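Local coordinates for protein chorismatase (Streptomyces hygroscopicus, PDB 4BPS) that hydrolyses chorismate to a dihydroxylated cyclohexadiene carboxylate and pyruvate, a step in the biosynthesis of the immunosuppressants FK506 and FK520, at residues 97-102 / 129-134; 15-20 / 77-82; 265-270 / 311-316. All blocks are in the same frame, centred on the assembly; numbering follows the deposited sequence. Where two conformers were deposited one is given.

In the fold
Contacts 2, 1 and 3 follow one another along the chain, each closing before the next opens. The first two are neighbours, their centres about 12 Å apart: Tyr98 of contact 1 packs on Ala19 and Pro20 of contact 2, with Tyr98 CE2 3.5 Å from Ala19 CA. There the N-terminal segment 15-20 meets the six-stranded sheet that includes strands 98-105 and 133-142, just before it enters the five-stranded sheet as strand 21-25. Both lie away from the annotated sites. Contact 3 joins two helices beside the sheet that carries the proton acceptor Glu338, its centre about 31 Å from that of contact 1, across the chain's centre. The ligand pocket draws on residues of both parts.

Contact 1 of 3, residues 97-102 / 129-134; sequences AYLFGV and LGYPLL
Tyr131 OH is gripped by two groups beyond the contact, Thr95 O and Arg94 NH1, so the far end of the ring is tied to the end of strand 90-94 and the turn into strand 98-105. The rest of the ring lies against strand 98-105 without any hydrogen bond between 97-102 and 129-134. Leu99 CB sits over one face, 4.1 Å from the centroid of the Tyr131 ring and 27° off its normal, a CH-pi contact that leans toward the CG end. At the ring's edge Tyr131 CE2 approaches Tyr98 N to 3.5 Å; that N-H is already bonded to Thr95 OG1, so the approach is one of packing.

The segments belong to a beta-alpha-beta crossover of the YjgF-type fold: strand 98-105, helix 112-129 and strand 133-142, with strand 189-196 lying between the two parallel strands. Gly130, at a phi of 90°, is the C-prime residue of a Schellman motif that closes the helix, and Tyr131 follows in the loop before strand 133-142.

Leu99 CG is anti to the backbone N (chi1 173°), and its two methyls divide their contacts. CD2 rests 3.9 Å from Tyr131 CB, while Leu99 CD1 meets Leu129 CD1 at 3.9 Å, the two leucine side chains crossing at about a right angle. Trp92 of strand 90-94 touches both leucines.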
loop_
_atom_site.group_PDB
_atom_site.type_symbol
_atom_site.label_atom_id
_atom_site.label_comp_id
_atom_site.label_asym_id
_atom_site.label_seq_id
_atom_site.Cartn_x
_atom_site.Cartn_y
_atom_site.Cartn_z
ATOM N N ALA A 97 9.390 -18.097 -4.397
ATOM C CA ALA A 97 10.113 -16.970 -3.807
ATOM C C ALA A 97 9.255 -15.877 -3.165
ATOM O O ALA A 97 9.781 -15.137 -2.316
ATOM C CB ALA A 97 11.026 -16.338 -4.859
ATOM N N TYR A 98 7.981 -15.737 -3.566
ATOM C CA TYR A 98 7.154 -14.618 -3.099
ATOM C C TYR A 98 5.730 -15.069 -2.787
ATOM O O TYR A 98 5.247 -16.080 -3.296
ATOM C CB TYR A 98 7.123 -13.472 -4.128
ATOM C CG TYR A 98 8.503 -12.945 -4.430
ATOM C CD1 TYR A 98 9.156 -12.087 -3.533
ATOM C CD2 TYR A 98 9.188 -13.320 -5.585
ATOM C CE1 TYR A 98 10.455 -11.635 -3.806
ATOM C CE2 TYR A 98 10.474 -12.866 -5.844
ATOM C CZ TYR A 98 11.091 -12.014 -4.963
ATOM O OH TYR A 98 12.372 -11.539 -5.190
ATOM N N LEU A 99 5.057 -14.278 -1.955
ATOM C CA LEU A 99 3.698 -14.563 -1.473
ATOM C C LEU A 99 2.860 -13.282 -1.597
ATOM O O LEU A 99 3.337 -12.187 -1.274
ATOM C CB LEU A 99 3.784 -14.969 -0.006
ATOM C CG LEU A 99 2.515 -15.164 0.818
ATOM C CD1 LEU A 99 1.777 -16.359 0.312
ATOM C CD2 LEU A 99 2.837 -15.326 2.337
ATOM N N PHE A 100 1.617 -13.431 -2.053
ATOM C CA PHE A 100 0.619 -12.357 -2.087
ATOM C C PHE A 100 -0.568 -12.797 -1.246
ATOM O O PHE A 100 -1.040 -13.909 -1.419
ATOM C CB PHE A 100 0.167 -12.115 -3.531
ATOM C CG PHE A 100 -0.909 -11.075 -3.679
ATOM C CD1 PHE A 100 -0.595 -9.734 -3.694
ATOM C CD2 PHE A 100 -2.235 -11.432 -3.829
ATOM C CE1 PHE A 100 -1.593 -8.764 -3.851
ATOM C CE2 PHE A 100 -3.224 -10.460 -3.982
ATOM C CZ PHE A 100 -2.894 -9.138 -3.982
ATOM N N GLY A 101 -1.068 -11.918 -0.380
ATOM C CA GLY A 101 -2.241 -12.233 0.422
ATOM C C GLY A 101 -3.183 -11.059 0.562
ATOM O O GLY A 101 -2.786 -9.884 0.465
ATOM N N VAL A 102 -4.448 -11.384 0.826
ATOM C CA VAL A 102 -5.497 -10.409 1.008
ATOM C C VAL A 102 -6.432 -10.896 2.109
ATOM O O VAL A 102 -6.775 -12.075 2.135
ATOM C CB VAL A 102 -6.340 -10.370 -0.325
ATOM C CG1 VAL A 102 -7.485 -9.383 -0.226
ATOM C CG2 VAL A 102 -5.474 -10.117 -1.567
ATOM N N LEU A 129 4.194 -20.277 6.301
ATOM C CA LEU A 129 4.448 -20.632 4.913
ATOM C C LEU A 129 5.916 -20.455 4.528
ATOM O O LEU A 129 6.347 -20.977 3.496
ATOM C CB LEU A 129 3.581 -19.814 3.966
ATOM C CG LEU A 129 2.073 -20.084 3.988
ATOM C CD1 LEU A 129 1.361 -19.175 3.000
ATOM C CD2 LEU A 129 1.737 -21.513 3.655
ATOM N N GLY A 130 6.690 -19.705 5.319
ATOM C CA GLY A 130 8.099 -19.497 5.013
ATOM C C GLY A 130 8.374 -18.280 4.136
ATOM O O GLY A 130 9.312 -18.327 3.334
ATOM N N TYR A 131 7.618 -17.196 4.331
ATOM C CA TYR A 131 7.811 -15.945 3.606
ATOM C C TYR A 131 7.895 -14.805 4.628
ATOM O O TYR A 131 7.038 -13.930 4.677
ATOM C CB TYR A 131 6.695 -15.707 2.570
ATOM C CG TYR A 131 6.639 -16.786 1.524
ATOM C CD1 TYR A 131 6.074 -18.031 1.812
ATOM C CD2 TYR A 131 7.175 -16.586 0.255
ATOM C CE1 TYR A 131 6.051 -19.046 0.873
ATOM C CE2 TYR A 131 7.176 -17.614 -0.689
ATOM C CZ TYR A 131 6.607 -18.834 -0.371
ATOM O OH TYR A 131 6.598 -19.852 -1.288
ATOM N N PRO A 132 8.945 -14.812 5.466
ATOM C CA PRO A 132 8.932 -13.920 6.630
ATOM C C PRO A 132 9.203 -12.449 6.309
ATOM O O PRO A 132 8.963 -11.617 7.180
ATOM C CB PRO A 132 10.062 -14.481 7.502
ATOM C CG PRO A 132 11.002 -15.098 6.509
ATOM C CD PRO A 132 10.094 -15.736 5.485
ATOM N N LEU A 133 9.721 -12.111 5.134
ATOM C CA LEU A 133 10.107 -10.728 4.849
ATOM C C LEU A 133 8.955 -10.010 4.195
ATOM O O LEU A 133 8.713 -10.173 3.001
ATOM C CB LEU A 133 11.333 -10.698 3.948
ATOM C CG LEU A 133 12.586 -11.386 4.495
ATOM C CD1 LEU A 133 13.740 -11.187 3.499
ATOM C CD2 LEU A 133 12.997 -10.895 5.872
ATOM N N LEU A 134 8.207 -9.217 4.958
ATOM C CA LEU A 134 7.159 -8.431 4.323
ATOM C C LEU A 134 7.778 -7.365 3.418
ATOM O O LEU A 134 8.766 -6.734 3.780
ATOM C CB LEU A 134 6.268 -7.749 5.364
ATOM C CG LEU A 134 5.311 -8.670 6.098
ATOM C CD1 LEU A 134 4.723 -7.919 7.294
ATOM C CD2 LEU A 134 4.174 -9.114 5.173
#

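Contact 2 of 3, residues 15-20 / 77-82; sequences ISVTAP and HAQRPV
Gln79 turns its terminal amide to the backbone of segment 15-20 and makes both direct hydrogen bonds of the contact. Gln79 OE1 accepts from Thr18 N at 3.0 Å, and Gln79 NE2 gives a longer but nearly straight bond to Ser16 O, 3.3 Å with 168° at the hydrogen. Ser16 O lies in the plane of the Gln79 amide, but in both bonds the donor stands well above the plane of the accepting carbonyl. With CG between the backbone N and the carbonyl carbon (chi1 65°) and the chain extended beyond it, the glutamine reaches across from one loop to the other.

The tight part is at the other end, where backbone meets backbone at Pro20 and His77, with short side chains beside them. Pro20 CA comes to 3.1 Å from His77 O in a CA-H...O contact, just where segment 15-20 leads into strand 21-25 beside strand 72-77. Next to it Ala78 CB packs 3.6 Å from Thr18 O, and Thr18 CG2 lies 3.4 Å from Ala78 O. Ala19, Pro20, His77 and Ala78 are buried.

At the junction with this tight end, beside Ala78, a water donates both to Thr18 O and to Gln79 OE1, each at 2.8 Å, so that OE1 receives two hydrogens. Toward Ser16 and Val17 the contact thins out to the solvent side, and the amide of Gln79 is the main link.

Because the glutamine pairs its acceptor with an N-H and its donor with a C=O, turning the amide over would probably set oxygen against Ser16 O and N-H against Thr18 N-H. The bonds involve main-chain atoms of Ser16 and Thr18, so the hold depends on the course of this segment more than on the polar side chains it carries.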
loop_
_atom_site.group_PDB
_atom_site.type_symbol
_atom_site.label_atom_id
_atom_site.label_comp_id
_atom_site.label_asym_id
_atom_site.label_seq_id
_atom_site.Cartn_x
_atom_site.Cartn_y
_atom_site.Cartn_z
ATOM N N ILE A 15 18.104 -21.039 -10.780
ATOM C CA ILE A 15 16.657 -21.163 -10.883
ATOM C C ILE A 15 16.040 -19.821 -11.325
ATOM O O ILE A 15 16.375 -18.762 -10.774
ATOM C CB ILE A 15 16.071 -21.656 -9.534
ATOM C CG1 ILE A 15 16.627 -23.052 -9.189
ATOM C CG2 ILE A 15 14.559 -21.690 -9.584
ATOM C CD1 ILE A 15 16.274 -23.550 -7.787
ATOM N N SER A 16 15.168 -19.867 -12.339
ATOM C CA SER A 16 14.530 -18.659 -12.872
ATOM C C SER A 16 13.565 -18.084 -11.814
ATOM O O SER A 16 12.689 -18.812 -11.304
ATOM C CB SER A 16 13.759 -18.974 -14.164
ATOM O OG SER A 16 14.593 -19.502 -15.191
ATOM N N VAL A 17 13.728 -16.807 -11.479
ATOM C CA VAL A 17 12.872 -16.166 -10.500
ATOM C C VAL A 17 12.546 -14.760 -10.961
ATOM O O VAL A 17 13.414 -14.034 -11.459
ATOM C CB VAL A 17 13.534 -16.149 -9.091
ATOM C CG1 VAL A 17 14.869 -15.421 -9.118
ATOM C CG2 VAL A 17 12.598 -15.520 -8.082
ATOM N N THR A 18 11.288 -14.370 -10.764
ATOM C CA THR A 18 10.822 -13.015 -11.070
ATOM C C THR A 18 10.185 -12.412 -9.813
ATOM O O THR A 18 9.322 -13.015 -9.180
ATOM C CB THR A 18 9.789 -13.057 -12.214
ATOM O OG1 THR A 18 10.360 -13.722 -13.346
ATOM C CG2 THR A 18 9.337 -11.645 -12.601
ATOM N N ALA A 19 10.607 -11.198 -9.490
ATOM C CA ALA A 19 10.081 -10.462 -8.335
ATOM C C ALA A 19 8.716 -9.854 -8.673
ATOM O O ALA A 19 8.374 -9.695 -9.840
ATOM C CB ALA A 19 11.058 -9.380 -7.935
ATOM N N PRO A 20 7.891 -9.560 -7.653
ATOM C CA PRO A 20 6.523 -9.106 -7.938
ATOM C C PRO A 20 6.476 -7.820 -8.722
ATOM O O PRO A 20 7.356 -6.955 -8.586
ATOM C CB PRO A 20 5.909 -8.921 -6.548
ATOM C CG PRO A 20 6.734 -9.852 -5.662
ATOM C CD PRO A 20 8.126 -9.745 -6.211
ATOM N N HIS A 77 1.602 -9.650 -10.089
ATOM C CA HIS A 77 2.210 -10.719 -10.872
ATOM C C HIS A 77 3.555 -11.102 -10.267
ATOM O O HIS A 77 4.202 -10.283 -9.597
ATOM C CB HIS A 77 2.526 -10.207 -12.279
ATOM C CG HIS A 77 1.331 -9.887 -13.115
ATOM N ND1 HIS A 77 0.927 -10.701 -14.148
ATOM C CD2 HIS A 77 0.480 -8.828 -13.112
ATOM C CE1 HIS A 77 -0.129 -10.159 -14.743
ATOM N NE2 HIS A 77 -0.427 -9.035 -14.120
ATOM N N ALA A 78 4.015 -12.310 -10.573
ATOM C CA ALA A 78 5.434 -12.618 -10.370
ATOM C C ALA A 78 5.843 -13.664 -11.393
ATOM O O ALA A 78 6.435 -13.326 -12.408
ATOM C CB ALA A 78 5.698 -13.079 -8.925
ATOM N N GLN A 79 5.537 -14.917 -11.109
ATOM C CA GLN A 79 5.619 -15.982 -12.096
ATOM C C GLN A 79 4.529 -16.970 -11.721
ATOM O O GLN A 79 3.774 -16.722 -10.777
ATOM C CB GLN A 79 7.009 -16.610 -12.147
ATOM C CG GLN A 79 7.452 -17.330 -10.914
ATOM C CD GLN A 79 8.978 -17.538 -10.900
ATOM O OE1 GLN A 79 9.692 -16.832 -10.175
ATOM N NE2 GLN A 79 9.468 -18.522 -11.649
ATOM N N ARG A 80 4.413 -18.069 -12.464
ATOM C CA ARG A 80 3.345 -19.018 -12.217
ATOM C C ARG A 80 3.256 -19.402 -10.739
ATOM O O ARG A 80 4.202 -19.945 -10.197
ATOM C CB ARG A 80 3.633 -20.261 -13.070
ATOM C CG ARG A 80 2.659 -21.408 -12.858
ATOM C CD ARG A 80 2.954 -22.618 -13.772
ATOM N NE ARG A 80 4.367 -23.044 -13.785
ATOM C CZ ARG A 80 4.935 -23.821 -12.856
ATOM N NH1 ARG A 80 4.225 -24.281 -11.839
ATOM N NH2 ARG A 80 6.217 -24.172 -12.956
ATOM N N PRO A 81 2.117 -19.145 -10.084
ATOM C CA PRO A 81 2.047 -19.546 -8.680
ATOM C C PRO A 81 2.082 -21.061 -8.549
ATOM O O PRO A 81 1.496 -21.800 -9.359
ATOM C CB PRO A 81 0.694 -19.002 -8.227
ATOM C CG PRO A 81 0.478 -17.787 -9.127
ATOM C CD PRO A 81 1.006 -18.249 -10.453
ATOM N N VAL A 82 2.735 -21.513 -7.487
ATOM C CA VAL A 82 2.882 -22.929 -7.253
ATOM C C VAL A 82 1.836 -23.494 -6.292
ATOM O O VAL A 82 1.606 -24.714 -6.285
ATOM C CB VAL A 82 4.309 -23.272 -6.726
ATOM C CG1 VAL A 82 5.355 -22.797 -7.758
ATOM C CG2 VAL A 82 4.585 -22.713 -5.342
HETATM O O HOH W 1 8.523 -15.489 -8.057
#

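Contact 3 of 3, residues 265-270 / 311-316; sequences VALDNM and RVCAAR
Leu267 CB overlaps one face of the Arg316 guanidinium, standing 3.5 Å above its plane and offset toward the rim, where Arg316 NH1 is 3.6 Å from it. The two side chains reach toward each other tip to tip. At the edge of the same group Asp268 OD1 accepts a hydrogen bond from Arg316 NH2 at 2.8 Å, with 143° at the hydrogen, as part of a salt bridge; a weak second bond comes from Arg316 NH1 at 3.1 Å. Both nitrogens therefore share one carboxylate oxygen, and the carboxylate and guanidinium planes are turned 51° apart. Glu264, one turn earlier on the same helix, forms a further salt bridge with NH1, so the cation is shared by two acids.

Helix 259-274 packs on the sheet that carries the proton acceptor Glu338, with Ala266 and Met270 (selenomethionine in this crystal) on Ile339. Helix 306-314 is the connection of a beta-alpha-beta crossover between the parallel strands 296-300 and 323-327 of that sheet. Cys313 stays about 10 Å, side chain to side chain, from Glu338.

An alanine at Arg316 would probably leave the charges of Asp268 and Glu264 without their shared cation and open a gap beside Leu267 CB.

Beyond the ion pair, toward Val312 and Cys313, the contact is apolar. Leu267 CD1 lies 4.0 Å from Arg316 CD and reaches on to Val312 CG1 at 4.2 Å. Its approach to Cys313 SG is looser, while Val312 and Cys313 also pack on Cys263 of helix 259-274.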
loop_
_atom_site.group_PDB
_atom_site.type_symbol
_atom_site.label_atom_id
_atom_site.label_comp_id
_atom_site.label_asym_id
_atom_site.label_seq_id
_atom_site.Cartn_x
_atom_site.Cartn_y
_atom_site.Cartn_z
ATOM N N VAL A 265 4.544 18.776 -2.796
ATOM C CA VAL A 265 5.411 18.267 -1.745
ATOM C C VAL A 265 5.387 16.737 -1.691
ATOM O O VAL A 265 6.408 16.101 -1.444
ATOM C CB VAL A 265 5.070 18.896 -0.376
ATOM C CG1 VAL A 265 5.831 18.206 0.752
ATOM C CG2 VAL A 265 5.416 20.386 -0.417
ATOM N N ALA A 266 4.223 16.121 -1.913
ATOM C CA ALA A 266 4.147 14.664 -1.970
ATOM C C ALA A 266 5.076 14.142 -3.061
ATOM O O ALA A 266 5.835 13.188 -2.858
ATOM C CB ALA A 266 2.710 14.214 -2.215
ATOM N N LEU A 267 5.012 14.746 -4.247
ATOM C CA LEU A 267 5.880 14.338 -5.348
ATOM C C LEU A 267 7.350 14.616 -5.012
ATOM O O LEU A 267 8.217 13.818 -5.343
ATOM C CB LEU A 267 5.438 15.033 -6.628
ATOM C CG LEU A 267 4.107 14.528 -7.198
ATOM C CD1 LEU A 267 3.590 15.507 -8.269
ATOM C CD2 LEU A 267 4.263 13.144 -7.768
ATOM N N ASP A 268 7.632 15.762 -4.374
ATOM C CA ASP A 268 8.994 16.039 -3.915
ATOM C C ASP A 268 9.479 14.956 -2.955
ATOM O O ASP A 268 10.636 14.531 -3.026
ATOM C CB ASP A 268 9.093 17.374 -3.167
ATOM C CG ASP A 268 8.884 18.594 -4.027
ATOM O OD1 ASP A 268 8.912 18.511 -5.267
ATOM O OD2 ASP A 268 8.698 19.670 -3.397
ATOM N N ASN A 269 8.613 14.531 -2.031
ATOM C CA ASN A 269 8.999 13.498 -1.073
ATOM C C ASN A 269 9.271 12.178 -1.796
ATOM O O ASN A 269 10.250 11.468 -1.496
ATOM C CB ASN A 269 7.902 13.300 -0.035
ATOM C CG ASN A 269 7.976 14.326 1.103
ATOM O OD1 ASN A 269 9.062 14.740 1.500
ATOM N ND2 ASN A 269 6.823 14.660 1.691
HETATM N N MSE A 270 8.439 11.830 -2.777
HETATM C CA MSE A 270 8.668 10.622 -3.551
HETATM C C MSE A 270 10.016 10.704 -4.276
HETATM O O MSE A 270 10.779 9.736 -4.279
HETATM C CB MSE A 270 7.507 10.443 -4.533
HETATM C CG MSE A 270 7.679 9.290 -5.494
HETATM SE SE MSE A 270 6.112 8.986 -6.621
HETATM C CE MSE A 270 5.060 7.899 -5.394
ATOM N N ARG A 311 -3.604 17.349 -13.188
ATOM C CA ARG A 311 -2.764 18.243 -13.974
ATOM C C ARG A 311 -1.392 18.453 -13.324
ATOM O O ARG A 311 -0.371 18.490 -14.024
ATOM C CB ARG A 311 -3.480 19.585 -14.234
ATOM C CG ARG A 311 -4.713 19.431 -15.143
ATOM C CD ARG A 311 -5.307 20.757 -15.641
ATOM N NE ARG A 311 -5.217 21.835 -14.660
ATOM C CZ ARG A 311 -6.184 22.170 -13.810
ATOM N NH1 ARG A 311 -7.336 21.506 -13.811
ATOM N NH2 ARG A 311 -5.998 23.175 -12.953
ATOM N N VAL A 312 -1.345 18.578 -12.001
ATOM C CA VAL A 312 -0.076 18.688 -11.312
ATOM C C VAL A 312 0.767 17.452 -11.547
ATOM O O VAL A 312 1.975 17.551 -11.831
ATOM C CB VAL A 312 -0.291 18.906 -9.792
ATOM C CG1 VAL A 312 1.026 18.795 -9.043
ATOM C CG2 VAL A 312 -0.952 20.256 -9.514
ATOM N N CYS A 313 0.145 16.288 -11.433
ATOM C CA CYS A 313 0.871 15.053 -11.619
ATOM C C CYS A 313 1.346 14.911 -13.062
ATOM O O CYS A 313 2.463 14.471 -13.294
ATOM C CB CYS A 313 0.017 13.853 -11.213
ATOM S SG CYS A 313 -0.224 13.719 -9.413
ATOM N N ALA A 314 0.499 15.255 -14.027
ATOM C CA ALA A 314 0.843 15.120 -15.434
ATOM C C ALA A 314 2.038 16.000 -15.819
ATOM O O ALA A 314 2.736 15.708 -16.792
ATOM C CB ALA A 314 -0.345 15.449 -16.305
ATOM N N ALA A 315 2.283 17.083 -15.083
ATOM C CA ALA A 315 3.419 17.923 -15.374
ATOM C C ALA A 315 4.733 17.328 -14.874
ATOM O O ALA A 315 5.799 17.805 -15.268
ATOM C CB ALA A 315 3.217 19.311 -14.746
ATOM N N ARG A 316 4.667 16.341 -13.974
ATOM C CA ARG A 316 5.895 15.776 -13.419
ATOM C C ARG A 316 6.106 14.298 -13.706
ATOM O O ARG A 316 7.253 13.872 -13.821
ATOM C CB ARG A 316 5.961 16.043 -11.918
ATOM C CG ARG A 316 6.124 17.564 -11.645
ATOM C CD ARG A 316 6.166 17.943 -10.180
ATOM N NE ARG A 316 7.339 17.401 -9.503
ATOM C CZ ARG A 316 7.582 17.581 -8.209
ATOM N NH1 ARG A 316 6.704 18.250 -7.446
ATOM N NH2 ARG A 316 8.659 17.039 -7.665
#